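Local atomic coordinates of tyrosinase (Aspergillus oryzae, PDB entry 6JU8), a protein that probably oxidises L-tyrosine and L-dopa to L-dopaquinone with molecular oxygen at a centre of bound copper ions. Residues Pro74-Asp79 with Glu210-Ile215; Asn100-Thr105 with Ser393-Asp398; Pro171-Met176 with Asn195-Phe200; Gln272-Trp277 with Asn324-Glu329. The protein carries 1 engineered substitution. All blocks are in the same frame, centred on the assembly; numbering follows the deposited sequence.

Contact 1 (Pro74-Asp79 with Glu210-Ile215); sequences PWTEWD and ERPYAI
P74 sets its pyrrolidine ring against the backbone of P212-I215, and most of what it touches there is carbonyl oxygen. P74 CB lies 3.5 Å from Y213 O and 3.6 Å from A214 O, with P212 O only slightly farther, so three successive carbonyls gather round one methylene.

The apolar contacts are fewer. CD of P74 rests on CD1 of I215 at 3.8 Å, the two side chains running obliquely to each other, and CG of P74 comes up to the edge of the Y213 ring, near its plane. T76 adds its methyl: CG2, anti to its own carbonyl carbon (OG1 chi1 70°), packs on P212 CG and meets P212 O at 3.4 Å. T76 OG1 stands 3.9 Å from CE1 of Y213. P212 CD also lies over one face of the phenol ring, offset toward the rim.

Polar contact goes through water. One molecule donates to P74 O at 2.8 Å and to P212 O at 3.0 Å, joining the carbonyls of two prolines that both follow cis peptide bonds. Both loops belong to the common central domain of tyrosinase, one between helices 64-69 and 103-129, the other between strands 190-194 and 218-222. Helix 64-69 backs the site, with F65 touching P74 and I215 and R66 touching Y213; the P74 side chain is about 9 Å from that of the copper ligand H71.

The chemistry is that of two irregular loops near the surface: proline and threonine carbons supply close packing against acceptors that they cannot bond, and a bridging water makes the polar link between the backbones.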
# COMPACT_ATOMS: atom_id res chain seq x y z
N PRO A 74 14.24 2.26 -20.64
CA PRO A 74 14.07 1.55 -21.91
C PRO A 74 15.29 1.48 -22.82
O PRO A 74 15.17 1.12 -24.00
CB PRO A 74 12.97 2.39 -22.61
CG PRO A 74 13.22 3.79 -22.09
CD PRO A 74 13.62 3.61 -20.65
N TRP A 75 16.46 1.80 -22.30
CA TRP A 75 17.73 1.59 -22.99
C TRP A 75 17.92 2.54 -24.16
O TRP A 75 18.36 2.12 -25.23
CB TRP A 75 17.86 0.12 -23.42
CG TRP A 75 17.62 -0.86 -22.31
CD1 TRP A 75 18.29 -0.98 -21.12
CD2 TRP A 75 16.63 -1.89 -22.31
NE1 TRP A 75 17.77 -2.01 -20.38
CE2 TRP A 75 16.74 -2.59 -21.09
CE3 TRP A 75 15.65 -2.28 -23.24
CZ2 TRP A 75 15.92 -3.67 -20.75
CZ3 TRP A 75 14.84 -3.34 -22.90
CH2 TRP A 75 14.97 -4.02 -21.68
N THR A 76 17.64 3.82 -23.95
CA THR A 76 17.75 4.82 -24.99
C THR A 76 18.96 5.74 -24.78
O THR A 76 19.63 5.68 -23.76
CB THR A 76 16.50 5.73 -25.08
OG1 THR A 76 16.48 6.59 -23.92
CG2 THR A 76 15.20 4.94 -25.08
N GLU A 77 19.17 6.62 -25.74
CA GLU A 77 20.14 7.70 -25.64
C GLU A 77 19.84 8.61 -24.47
O GLU A 77 18.70 8.75 -24.04
CB GLU A 77 20.21 8.51 -26.94
CG GLU A 77 19.09 9.50 -27.12
CD GLU A 77 19.30 10.85 -26.48
OE1 GLU A 77 20.40 11.43 -26.37
OE2 GLU A 77 18.28 11.39 -26.04
N TRP A 78 20.91 9.22 -23.95
CA TRP A 78 20.77 10.31 -23.00
C TRP A 78 21.93 11.27 -23.23
O TRP A 78 23.06 10.83 -23.46
CB TRP A 78 20.73 9.81 -21.54
CG TRP A 78 20.41 10.95 -20.62
CD1 TRP A 78 19.17 11.43 -20.30
CD2 TRP A 78 21.34 11.75 -19.87
NE1 TRP A 78 19.28 12.47 -19.43
CE2 TRP A 78 20.60 12.70 -19.13
CE3 TRP A 78 22.74 11.74 -19.76
CZ2 TRP A 78 21.19 13.65 -18.30
CZ3 TRP A 78 23.32 12.68 -18.94
CH2 TRP A 78 22.56 13.60 -18.22
N ASP A 79 21.66 12.57 -23.20
CA ASP A 79 22.68 13.60 -23.37
C ASP A 79 23.55 13.38 -24.60
O ASP A 79 24.74 13.68 -24.62
CB ASP A 79 23.55 13.77 -22.13
CG ASP A 79 24.05 15.19 -21.97
OD1 ASP A 79 23.38 16.13 -22.48
OD2 ASP A 79 25.12 15.38 -21.34
N GLU A 210 5.29 6.27 -25.84
CA GLU A 210 5.71 6.41 -27.23
C GLU A 210 7.13 5.89 -27.44
O GLU A 210 7.99 5.99 -26.55
CB GLU A 210 5.63 7.87 -27.63
CG GLU A 210 6.54 8.81 -26.87
CD GLU A 210 6.73 10.14 -27.58
OE1 GLU A 210 7.80 10.76 -27.40
OE2 GLU A 210 5.83 10.55 -28.34
N ARG A 211 7.38 5.36 -28.63
CA ARG A 211 8.72 4.91 -29.00
C ARG A 211 9.72 6.05 -28.88
O ARG A 211 9.39 7.18 -29.23
CB ARG A 211 8.73 4.39 -30.44
N PRO A 212 10.95 5.78 -28.45
CA PRO A 212 11.48 4.48 -28.06
C PRO A 212 11.44 4.20 -26.56
O PRO A 212 12.29 3.47 -26.04
CB PRO A 212 12.96 4.62 -28.50
CG PRO A 212 13.27 6.05 -28.19
CD PRO A 212 12.00 6.83 -28.40
N TYR A 213 10.48 4.76 -25.82
CA TYR A 213 10.53 4.81 -24.37
C TYR A 213 9.71 3.73 -23.67
O TYR A 213 9.74 3.68 -22.44
CB TYR A 213 10.02 6.17 -23.86
CG TYR A 213 10.88 7.29 -24.39
CD1 TYR A 213 12.19 7.41 -23.96
CD2 TYR A 213 10.42 8.20 -25.33
CE1 TYR A 213 13.03 8.40 -24.42
CE2 TYR A 213 11.24 9.21 -25.80
CZ TYR A 213 12.54 9.31 -25.35
OH TYR A 213 13.38 10.31 -25.80
N ALA A 214 8.98 2.89 -24.39
CA ALA A 214 8.15 1.88 -23.74
C ALA A 214 9.00 0.92 -22.91
O ALA A 214 10.07 0.45 -23.32
CB ALA A 214 7.35 1.09 -24.77
N ILE A 215 8.53 0.63 -21.69
CA ILE A 215 9.15 -0.30 -20.77
C ILE A 215 8.60 -1.69 -21.07
O ILE A 215 7.39 -1.90 -20.97
CB ILE A 215 8.85 0.08 -19.31
CG1 ILE A 215 9.27 1.50 -18.95
CG2 ILE A 215 9.45 -0.94 -18.33
CD1 ILE A 215 10.77 1.73 -18.94
O HOH W 1 14.75 1.91 -26.69

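Contact 2 (Asn100-Thr105 with Ser393-Asp398); sequences NYTFPT and SWFNDD
F395 pushes the far end of its ring into the turn that leads into helix 103-129. F395 CZ lies 3.3 Å from Y101 O and F395 CE2 3.8 Å from the methyl CG2 of T102, whose side chain crosses that of F395 at about a right angle; CB of Y101 closes on CE2 as well. T105 meets both aromatic residues tip to tip: its CG2 is 3.5 Å from CH2 of W394, and T105 OG1 lies 3.9 Å from CZ of F395. W394 and F395 are packed on each other too, CD1 of F395 standing 3.4 Å above one face of the W394 indole, toward the rim, while W394 CG lies in plane at the phenylalanine edge.

The hydrogen bonds shape each side separately. F103 N bonds to N100 O and closes a type I turn. In the other segment W394 N donates to OD1 of N396 (2.9 Å, 159° at the hydrogen), arriving from above the amide carbonyl plane. Y101 O, beside the F395 ring, accepts from W298 NE1; T105 OG1 pairs with S426 OG and W394 NE1 with D427.

The contact thus joins the loop after helix 371-389 to the start of helix 103-129, which carries the copper ligand H107. W298 of helix 298-302 meets both W394 and F395, and F103 looks the other way, onto H107 of its own helix and onto L328, E329 and H332 of helix 328-340.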
# COMPACT_ATOMS: atom_id res chain seq x y z
N ASN A 100 31.25 -4.50 -11.95
CA ASN A 100 32.62 -4.05 -12.24
C ASN A 100 33.06 -3.09 -11.16
O ASN A 100 32.23 -2.54 -10.42
CB ASN A 100 32.69 -3.41 -13.62
CG ASN A 100 34.07 -3.45 -14.25
OD1 ASN A 100 35.03 -3.97 -13.66
ND2 ASN A 100 34.17 -2.89 -15.44
N TYR A 101 34.36 -2.84 -11.10
CA TYR A 101 34.97 -2.06 -10.02
C TYR A 101 34.62 -0.58 -10.06
O TYR A 101 34.84 0.14 -9.09
CB TYR A 101 36.49 -2.25 -10.04
CG TYR A 101 36.81 -3.73 -10.10
CD1 TYR A 101 36.53 -4.54 -9.01
CD2 TYR A 101 37.36 -4.30 -11.25
CE1 TYR A 101 36.82 -5.90 -9.05
CE2 TYR A 101 37.65 -5.66 -11.29
CZ TYR A 101 37.36 -6.45 -10.19
OH TYR A 101 37.61 -7.80 -10.18
N THR A 102 34.07 -0.11 -11.18
CA THR A 102 33.54 1.24 -11.29
C THR A 102 32.09 1.33 -10.81
O THR A 102 31.49 2.39 -10.91
CB THR A 102 33.68 1.72 -12.76
OG1 THR A 102 33.19 0.65 -13.58
CG2 THR A 102 35.12 2.03 -13.14
N PHE A 103 31.53 0.25 -10.28
CA PHE A 103 30.17 0.35 -9.72
C PHE A 103 30.05 1.52 -8.76
O PHE A 103 29.11 2.32 -8.88
CB PHE A 103 29.80 -1.00 -9.07
CG PHE A 103 28.69 -0.91 -8.06
CD1 PHE A 103 27.36 -0.83 -8.50
CD2 PHE A 103 28.95 -0.87 -6.69
CE1 PHE A 103 26.31 -0.70 -7.61
CE2 PHE A 103 27.90 -0.72 -5.79
CZ PHE A 103 26.60 -0.60 -6.25
N PRO A 104 30.92 1.72 -7.77
CA PRO A 104 30.68 2.85 -6.85
C PRO A 104 30.87 4.20 -7.52
O PRO A 104 30.20 5.17 -7.14
CB PRO A 104 31.75 2.65 -5.76
CG PRO A 104 32.08 1.18 -5.84
CD PRO A 104 32.04 0.86 -7.32
N THR A 105 31.82 4.30 -8.47
CA THR A 105 32.10 5.65 -9.01
C THR A 105 31.09 6.04 -10.06
O THR A 105 30.66 7.21 -10.12
CB THR A 105 33.54 5.72 -9.53
OG1 THR A 105 33.74 4.58 -10.36
CG2 THR A 105 34.52 5.68 -8.36
N SER A 393 43.62 2.88 -1.11
CA SER A 393 43.01 1.73 -1.76
C SER A 393 42.03 2.20 -2.82
O SER A 393 40.89 2.54 -2.50
CB SER A 393 42.28 0.85 -0.74
OG SER A 393 43.19 0.31 0.21
N TRP A 394 42.47 2.28 -4.07
CA TRP A 394 41.71 2.96 -5.11
C TRP A 394 42.19 2.49 -6.48
O TRP A 394 43.22 2.94 -6.99
CB TRP A 394 41.89 4.47 -5.03
CG TRP A 394 41.05 5.26 -5.99
CD1 TRP A 394 41.45 5.82 -7.17
CD2 TRP A 394 39.66 5.58 -5.85
NE1 TRP A 394 40.40 6.46 -7.77
CE2 TRP A 394 39.29 6.34 -6.99
CE3 TRP A 394 38.69 5.31 -4.88
CZ2 TRP A 394 37.98 6.84 -7.17
CZ3 TRP A 394 37.40 5.78 -5.04
CH2 TRP A 394 37.08 6.53 -6.19
N PHE A 395 41.47 1.53 -7.06
CA PHE A 395 41.74 1.07 -8.41
C PHE A 395 43.19 0.67 -8.62
O PHE A 395 43.70 0.83 -9.74
CB PHE A 395 41.29 2.10 -9.46
CG PHE A 395 39.80 2.30 -9.50
CD1 PHE A 395 39.16 3.26 -8.70
CD2 PHE A 395 38.99 1.53 -10.32
CE1 PHE A 395 37.79 3.44 -8.70
CE2 PHE A 395 37.62 1.71 -10.35
CZ PHE A 395 36.99 2.65 -9.54
N ASN A 396 43.85 0.11 -7.61
CA ASN A 396 45.29 -0.12 -7.71
C ASN A 396 45.66 -1.54 -7.34
O ASN A 396 46.84 -1.88 -7.34
CB ASN A 396 46.08 0.90 -6.89
CG ASN A 396 45.76 0.85 -5.41
OD1 ASN A 396 44.64 0.55 -5.02
ND2 ASN A 396 46.74 1.14 -4.56
N ASP A 397 44.69 -2.43 -7.08
CA ASP A 397 45.04 -3.86 -7.05
C ASP A 397 45.08 -4.41 -8.47
O ASP A 397 44.68 -3.75 -9.43
CB ASP A 397 44.01 -4.63 -6.21
CG ASP A 397 42.62 -4.43 -6.78
OD1 ASP A 397 41.95 -3.43 -6.44
OD2 ASP A 397 42.22 -5.25 -7.66
N ASP A 398 45.60 -5.63 -8.60
CA ASP A 398 45.84 -6.19 -9.92
C ASP A 398 44.58 -6.36 -10.75
O ASP A 398 44.59 -6.33 -11.99
CB ASP A 398 46.57 -7.53 -9.79
CG ASP A 398 47.98 -7.35 -9.25
OD1 ASP A 398 48.59 -6.28 -9.43
OD2 ASP A 398 48.46 -8.31 -8.61

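Contact 3 (Pro171-Met176 with Asn195-Phe200); sequences PILVTM and NPLYRF
The Y198 ring and the N195 amide are the flat groups that face segment 171-176. V174 O lies at the edge of the tyrosine ring, near its plane, 3.3 Å from Y198 CD1; M176 O and T175 O come in obliquely, nearest CD1 and CE1 respectively. N195 CG is anti to its backbone N (chi1 179°), and ND2 reaches into the end of the short 3-10 turn 173-175. N195 ND2 donates to M176 O at 2.9 Å, nearly within its own amide plane and onto a lone pair of that carbonyl. A second bond from N195 ND2 to L173 O, 2.7 Å, is weak because it is strongly bent (121°). The other amide atom, OD1, accepts from L197 N and makes an Asx turn, so the one side chain shapes its own loop while holding the other. The two segments flank the base of the hairpin formed by strands 178-182 and 190-194, where N195 also pairs with P177 through the backbone. Beside the amide, L173 CD2 and L197 CD1 press together at 3.3 Å, tighter than usual for carbons. L197 continues onto L50 of helix 41-55, V174 onto helix 371-389, and I172, T175 and M176 pack on V250 and D249 of the second subunit.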
# COMPACT_ATOMS: atom_id res chain seq x y z
N PRO A 171 12.59 4.66 4.94
CA PRO A 171 12.41 6.03 5.48
C PRO A 171 10.95 6.35 5.79
O PRO A 171 10.03 6.00 5.03
CB PRO A 171 12.83 6.92 4.30
CG PRO A 171 13.82 6.07 3.55
CD PRO A 171 13.27 4.65 3.64
N ILE A 172 10.78 7.10 6.87
CA ILE A 172 9.45 7.63 7.20
C ILE A 172 8.78 8.21 5.96
O ILE A 172 7.64 7.88 5.60
CB ILE A 172 9.54 8.70 8.30
CG1 ILE A 172 10.11 8.17 9.63
CG2 ILE A 172 8.18 9.32 8.54
CD1 ILE A 172 10.63 9.26 10.55
N LEU A 173 9.51 9.12 5.32
CA LEU A 173 8.86 9.92 4.27
C LEU A 173 8.52 9.04 3.09
O LEU A 173 7.55 9.29 2.37
CB LEU A 173 9.81 11.08 3.92
CG LEU A 173 9.32 12.06 2.87
CD1 LEU A 173 8.00 12.70 3.28
CD2 LEU A 173 10.37 13.16 2.65
N VAL A 174 9.30 7.98 2.83
CA VAL A 174 8.99 7.10 1.69
C VAL A 174 7.67 6.37 1.88
O VAL A 174 7.03 5.97 0.90
CB VAL A 174 10.19 6.15 1.51
CG1 VAL A 174 9.85 4.86 0.82
CG2 VAL A 174 11.33 6.85 0.76
N THR A 175 7.24 6.19 3.14
CA THR A 175 6.05 5.40 3.42
C THR A 175 4.79 6.26 3.51
O THR A 175 3.74 5.70 3.78
CB THR A 175 6.19 4.57 4.70
OG1 THR A 175 6.28 5.40 5.87
CG2 THR A 175 7.44 3.70 4.62
N MET A 176 4.89 7.56 3.25
CA MET A 176 3.75 8.47 3.37
C MET A 176 3.17 8.82 2.00
O MET A 176 3.84 9.40 1.14
CB MET A 176 4.23 9.79 4.01
CG MET A 176 4.56 9.66 5.48
SD MET A 176 5.51 11.06 6.11
CE MET A 176 4.48 12.42 5.55
N ASN A 195 3.02 12.83 -2.31
CA ASN A 195 4.44 12.79 -1.99
C ASN A 195 5.25 12.19 -3.13
O ASN A 195 5.08 11.00 -3.42
CB ASN A 195 4.58 11.93 -0.72
CG ASN A 195 6.03 11.78 -0.30
OD1 ASN A 195 6.95 12.40 -0.88
ND2 ASN A 195 6.24 10.90 0.66
N PRO A 196 6.12 12.94 -3.79
CA PRO A 196 6.85 12.40 -4.95
C PRO A 196 7.92 11.37 -4.57
O PRO A 196 8.48 10.75 -5.48
CB PRO A 196 7.47 13.65 -5.59
CG PRO A 196 7.72 14.54 -4.38
CD PRO A 196 6.50 14.34 -3.51
N LEU A 197 8.17 11.19 -3.26
CA LEU A 197 9.10 10.14 -2.85
C LEU A 197 8.41 8.80 -2.62
O LEU A 197 9.07 7.77 -2.45
CB LEU A 197 9.84 10.55 -1.57
CG LEU A 197 10.81 11.72 -1.74
CD1 LEU A 197 11.21 12.19 -0.36
CD2 LEU A 197 12.00 11.30 -2.59
N TYR A 198 7.08 8.79 -2.62
CA TYR A 198 6.35 7.55 -2.30
C TYR A 198 6.36 6.54 -3.43
O TYR A 198 6.36 5.34 -3.21
CB TYR A 198 4.92 7.94 -1.96
CG TYR A 198 3.91 6.93 -1.57
CD1 TYR A 198 4.01 6.23 -0.36
CD2 TYR A 198 2.81 6.65 -2.37
CE1 TYR A 198 3.08 5.30 0.03
CE2 TYR A 198 1.84 5.73 -1.99
CZ TYR A 198 1.99 5.06 -0.79
OH TYR A 198 1.03 4.14 -0.41
N ARG A 199 6.34 7.05 -4.66
CA ARG A 199 6.24 6.23 -5.85
C ARG A 199 6.48 7.13 -7.05
O ARG A 199 6.49 8.37 -6.88
CB ARG A 199 4.89 5.52 -6.01
CG ARG A 199 3.68 6.42 -6.12
CD ARG A 199 3.30 6.83 -7.54
NE ARG A 199 1.97 7.49 -7.49
CZ ARG A 199 0.85 6.79 -7.51
NH1 ARG A 199 0.91 5.47 -7.58
NH2 ARG A 199 -0.32 7.41 -7.44
N PHE A 200 6.63 6.53 -8.23
CA PHE A 200 6.62 7.30 -9.46
C PHE A 200 5.65 6.61 -10.43
O PHE A 200 5.67 5.38 -10.55
CB PHE A 200 8.02 7.40 -10.08
CG PHE A 200 8.00 8.03 -11.46
CD1 PHE A 200 7.72 9.38 -11.60
CD2 PHE A 200 8.27 7.28 -12.58
CE1 PHE A 200 7.69 9.97 -12.86
CE2 PHE A 200 8.25 7.85 -13.86
CZ PHE A 200 7.98 9.20 -13.97
O HOH W 2 6.89 3.82 -0.91

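Contact 4 (Gln272-Trp277 with Asn324-Glu329); sequences QNLDGW and NWMNLE
W277 lays one face of its indole against the backbone of N324. CA of N324 stands 3.7 Å from the centroid of the six-membered ring of W277, close to the ring normal, which makes a CH-pi contact over the face; L274 CD2 occupies the opposite face, toward the rim. The W277 and N324 side chains slide past each other in opposite directions, with the amide plane 81° from the ring. N324 OD1 lies 3.4 Å from W277 CA, and it accepts a hydrogen bond from D278 N just beyond. At the far end of the indole W277 CH2 meets the main chain, 3.5 Å from W325 N, with M326 N at the ring edge.

M326 crosses Q272 obliquely. Its chain runs extended as far as SD and then bends (chi3 -69°), carrying M326 CE to 3.5 Å from OE1 of Q272 and near CD2 of L274. The glutamine amide itself is held elsewhere, OE1 by N334 and NE2 by E311.

The indole is presented by a type II turn from L274 to W277, whose third position is G276, overlapped at its start by an Asx turn in which D275 N donates to N273 OD1. After M326 comes N327, the N-cap of helix 328-340, the helix that bears copper ligands H332 and H336.

Van der Waals and CH-pi contact carries most of the junction: an indole sandwiched between a leucine methyl and a CA, and a thioether methyl on an amide already bonded. The polar cost falls on N324 N, buried here without a partner.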
# COMPACT_ATOMS: atom_id res chain seq x y z
N GLN A 272 23.11 -14.93 -1.50
CA GLN A 272 24.36 -15.67 -1.64
C GLN A 272 24.38 -16.91 -0.74
O GLN A 272 23.70 -16.96 0.28
CB GLN A 272 25.53 -14.76 -1.27
CG GLN A 272 25.84 -13.65 -2.25
CD GLN A 272 25.02 -12.40 -1.93
OE1 GLN A 272 24.09 -12.40 -1.12
NE2 GLN A 272 25.35 -11.33 -2.63
N ASN A 273 25.16 -17.90 -1.17
CA ASN A 273 25.44 -19.10 -0.39
C ASN A 273 26.35 -18.76 0.78
O ASN A 273 27.52 -18.42 0.54
CB ASN A 273 26.08 -20.13 -1.31
CG ASN A 273 26.64 -21.36 -0.62
OD1 ASN A 273 26.30 -21.64 0.53
ND2 ASN A 273 27.48 -22.10 -1.34
N LEU A 274 25.86 -18.82 2.01
CA LEU A 274 26.66 -18.49 3.19
C LEU A 274 27.09 -19.75 3.93
O LEU A 274 27.49 -19.77 5.10
CB LEU A 274 25.94 -17.52 4.11
CG LEU A 274 25.57 -16.13 3.58
CD1 LEU A 274 25.09 -15.20 4.71
CD2 LEU A 274 26.72 -15.47 2.82
N ASP A 275 27.03 -20.89 3.24
CA ASP A 275 27.45 -22.15 3.86
C ASP A 275 28.89 -21.98 4.34
O ASP A 275 29.75 -21.49 3.60
CB ASP A 275 27.27 -23.29 2.87
CG ASP A 275 27.33 -24.69 3.42
OD1 ASP A 275 27.03 -24.93 4.61
OD2 ASP A 275 27.69 -25.61 2.65
N GLY A 276 29.20 -22.38 5.57
CA GLY A 276 30.58 -22.30 6.04
C GLY A 276 30.91 -21.00 6.75
O GLY A 276 31.98 -20.87 7.35
N TRP A 277 30.00 -20.02 6.73
CA TRP A 277 30.24 -18.76 7.42
C TRP A 277 30.20 -18.91 8.94
O TRP A 277 29.58 -19.84 9.45
CB TRP A 277 29.21 -17.70 7.02
CG TRP A 277 29.55 -16.97 5.75
CD1 TRP A 277 29.99 -17.49 4.57
CD2 TRP A 277 29.47 -15.55 5.58
NE1 TRP A 277 30.18 -16.47 3.65
CE2 TRP A 277 29.87 -15.27 4.26
CE3 TRP A 277 29.09 -14.50 6.43
CZ2 TRP A 277 29.91 -13.97 3.75
CZ3 TRP A 277 29.13 -13.21 5.91
CH2 TRP A 277 29.53 -12.96 4.60
N ASN A 324 33.42 -14.33 5.65
CA ASN A 324 32.73 -13.72 6.78
C ASN A 324 32.57 -12.22 6.59
O ASN A 324 32.28 -11.47 7.53
CB ASN A 324 33.45 -14.05 8.08
CG ASN A 324 33.28 -15.54 8.40
OD1 ASN A 324 32.29 -16.17 8.04
ND2 ASN A 324 34.27 -16.09 9.09
N TRP A 325 32.67 -11.74 5.35
CA TRP A 325 32.24 -10.38 5.03
C TRP A 325 31.74 -10.39 3.58
O TRP A 325 32.09 -11.28 2.81
CB TRP A 325 33.35 -9.34 5.22
CG TRP A 325 34.55 -9.56 4.35
CD1 TRP A 325 35.64 -10.34 4.65
CD2 TRP A 325 34.77 -9.03 3.04
NE1 TRP A 325 36.53 -10.31 3.61
CE2 TRP A 325 36.03 -9.53 2.61
CE3 TRP A 325 34.07 -8.19 2.17
CZ2 TRP A 325 36.59 -9.22 1.36
CZ3 TRP A 325 34.62 -7.88 0.94
CH2 TRP A 325 35.87 -8.39 0.55
N MET A 326 30.97 -9.37 3.25
CA MET A 326 30.35 -9.25 1.93
C MET A 326 30.68 -7.88 1.34
O MET A 326 30.62 -6.88 2.05
CB MET A 326 28.84 -9.43 2.07
CG MET A 326 28.06 -9.30 0.77
SD MET A 326 26.32 -9.68 1.03
CE MET A 326 26.36 -11.44 1.34
N ASN A 327 31.02 -7.81 0.05
CA ASN A 327 31.39 -6.54 -0.57
C ASN A 327 30.21 -5.57 -0.69
O ASN A 327 29.04 -5.92 -0.56
CB ASN A 327 32.04 -6.83 -1.93
CG ASN A 327 31.07 -7.37 -2.95
OD1 ASN A 327 30.25 -6.63 -3.48
ND2 ASN A 327 31.15 -8.67 -3.25
N LEU A 328 30.54 -4.30 -0.97
CA LEU A 328 29.55 -3.24 -1.06
C LEU A 328 28.45 -3.52 -2.08
O LEU A 328 27.24 -3.33 -1.83
CB LEU A 328 30.26 -1.95 -1.50
CG LEU A 328 29.35 -0.73 -1.73
CD1 LEU A 328 28.93 -0.15 -0.38
CD2 LEU A 328 30.07 0.30 -2.58
N GLU A 329 28.84 -4.00 -3.27
CA GLU A 329 27.85 -4.19 -4.33
C GLU A 329 26.90 -5.33 -3.96
O GLU A 329 25.69 -5.21 -4.19
CB GLU A 329 28.56 -4.50 -5.65
CG GLU A 329 27.60 -4.56 -6.83
CD GLU A 329 28.29 -4.70 -8.17
OE1 GLU A 329 29.51 -4.97 -8.26
OE2 GLU A 329 27.56 -4.56 -9.17

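From the N terminus, 74-79 opens contact 1 and 100-105 opens contact 2 before the first has closed. Segments 171-176 and 195-200 then meet in contact 3, a short closure round a hairpin that falls within both larger loops. Contact 1 closes at 210-215, crossing contact 2 and tying the loop after helix 64-69 to the loop before strand 218-222. Contact 4 follows in series, within the span of contact 2, and ties the loop before helix 283-292 to the start of helix 328-340. Contact 2 closes last, at 393-398. Contacts 2 and 4 touch: F103 CE2 is 3.8 Å from E329 CA, and P104 packs on L328, bringing together the starts of helices 103-129 and 328-340.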